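Local structure of fructose-bisphosphate aldolase (Slackia heliotrinireducens, 4MOZ) at residues V282-T285 with K286-A290. The protein is an aldolase of the DeoC/LacD family, built on a closed eight-stranded TIM barrel. Residues are numbered along the deposited sequence; the frame is centred on the assembly and turned at random.
Sequences VRLT and KAISA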
loop_
_atom_site.group_PDB
_atom_site.type_symbol
_atom_site.label_atom_id
_atom_site.label_comp_id
_atom_site.label_asym_id
_atom_site.label_seq_id
_atom_site.Cartn_x
_atom_site.Cartn_y
_atom_site.Cartn_z
ATOM N N VAL C 282 14.077 -41.614 6.605
ATOM C CA VAL C 282 12.815 -42.330 6.780
ATOM C C VAL C 282 12.728 -42.947 8.185
ATOM O O VAL C 282 11.719 -42.788 8.878
ATOM C CB VAL C 282 12.621 -43.394 5.672
ATOM C CG1 VAL C 282 11.540 -44.398 6.037
ATOM C CG2 VAL C 282 12.281 -42.725 4.349
ATOM N N ARG C 283 13.795 -43.615 8.613
ATOM C CA ARG C 283 13.836 -44.221 9.948
ATOM C C ARG C 283 13.709 -43.198 11.081
ATOM O O ARG C 283 13.101 -43.493 12.111
ATOM C CB ARG C 283 15.094 -45.075 10.145
ATOM C CG ARG C 283 15.107 -46.365 9.331
ATOM C CD ARG C 283 16.121 -47.373 9.860
ATOM N NE ARG C 283 17.457 -46.801 10.028
ATOM C CZ ARG C 283 18.399 -46.786 9.090
ATOM N NH1 ARG C 283 18.168 -47.312 7.892
ATOM N NH2 ARG C 283 19.581 -46.242 9.351
ATOM N N LEU C 284 14.275 -42.005 10.891
ATOM C CA LEU C 284 14.168 -40.954 11.901
ATOM C C LEU C 284 12.745 -40.405 12.007
ATOM O O LEU C 284 12.261 -40.159 13.112
ATOM C CB LEU C 284 15.191 -39.832 11.683
ATOM C CG LEU C 284 15.188 -38.697 12.720
ATOM C CD1 LEU C 284 15.428 -39.199 14.138
ATOM C CD2 LEU C 284 16.202 -37.622 12.359
ATOM N N THR C 285 12.072 -40.228 10.870
ATOM C CA THR C 285 10.679 -39.768 10.890
ATOM C C THR C 285 9.834 -40.777 11.659
ATOM O O THR C 285 8.942 -40.398 12.424
ATOM C CB THR C 285 10.068 -39.566 9.480
ATOM O OG1 THR C 285 9.963 -40.826 8.801
ATOM C CG2 THR C 285 10.899 -38.603 8.641
ATOM N N LYS C 286 10.141 -42.058 11.458
ATOM C CA LYS C 286 9.425 -43.150 12.105
ATOM C C LYS C 286 9.660 -43.125 13.609
ATOM O O LYS C 286 8.721 -43.309 14.383
ATOM C CB LYS C 286 9.814 -44.501 11.493
ATOM C CG LYS C 286 9.245 -44.716 10.098
ATOM C CD LYS C 286 9.660 -46.051 9.500
ATOM C CE LYS C 286 8.969 -46.272 8.162
ATOM N NZ LYS C 286 9.306 -47.590 7.557
ATOM N N ALA C 287 10.905 -42.864 14.009
ATOM C CA ALA C 287 11.273 -42.715 15.420
ATOM C C ALA C 287 10.546 -41.537 16.073
ATOM O O ALA C 287 9.967 -41.681 17.158
ATOM C CB ALA C 287 12.779 -42.563 15.566
ATOM N N ILE C 288 10.573 -40.384 15.406
ATOM C CA ILE C 288 9.882 -39.185 15.885
ATOM C C ILE C 288 8.375 -39.430 15.996
ATOM O O ILE C 288 7.776 -39.151 17.036
ATOM C CB ILE C 288 10.169 -37.966 14.983
ATOM C CG1 ILE C 288 11.658 -37.601 15.032
ATOM C CG2 ILE C 288 9.322 -36.772 15.404
ATOM C CD1 ILE C 288 12.098 -36.653 13.935
ATOM N N SER C 289 7.778 -39.965 14.932
ATOM C CA SER C 289 6.345 -40.258 14.896
ATOM C C SER C 289 5.921 -41.303 15.931
ATOM O O SER C 289 4.783 -41.282 16.402
ATOM C CB SER C 289 5.922 -40.718 13.499
ATOM O OG SER C 289 5.801 -39.619 12.611
ATOM N N ALA C 290 6.830 -42.214 16.276
ATOM C CA ALA C 290 6.536 -43.237 17.276
ATOM C C ALA C 290 6.375 -42.615 18.657
ATOM O O ALA C 290 5.445 -42.961 19.386
ATOM C CB ALA C 290 7.603 -44.321 17.283
#
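Just over two turns in the middle of helix 278-294 hold Val282, Leu284 and Thr285 against Lys286, Ile288 and Ser289, each meeting the residue four places on. A nearly straight bond runs from Ile288 N to Leu284 O (2.9 Å, 171° at the hydrogen). Val282 O takes two donors: Lys286 N at 3.1 Å and the hydroxyl Thr285 OG1 at 2.6 Å. The threonine reaches back because OG1 sits between its own backbone N and carbonyl carbon (chi1 66°), and the same oxygen also bonds to Val76 N.

After the eighth strand of the TIM barrel, 266-269, and the short helix 271-274, the chain enters this helix, which packs its inner side on Met38 of the first strand, touched by Thr285, Ile288 and Ser289 alike. Lys286 instead runs fully extended beyond CG and lies along Val282, both heading off the helix in one direction, with CE 3.8 Å from Val282 CG1; its ammonium group forms a salt bridge with Asp310 near the C-terminus. On another flank the Leu284 and Ile288 side chains meet at a slant, Leu284 CG lying 3.9 Å from Ile288 CD1, and both rest on Ile273 of helix 271-274. Ser289 N bonds to Thr285 O at 2.8 Å, while the buried Ser289 OG is satisfied by Val76 O, so two side-chain hydroxyls one turn apart grip the backbone of Val76.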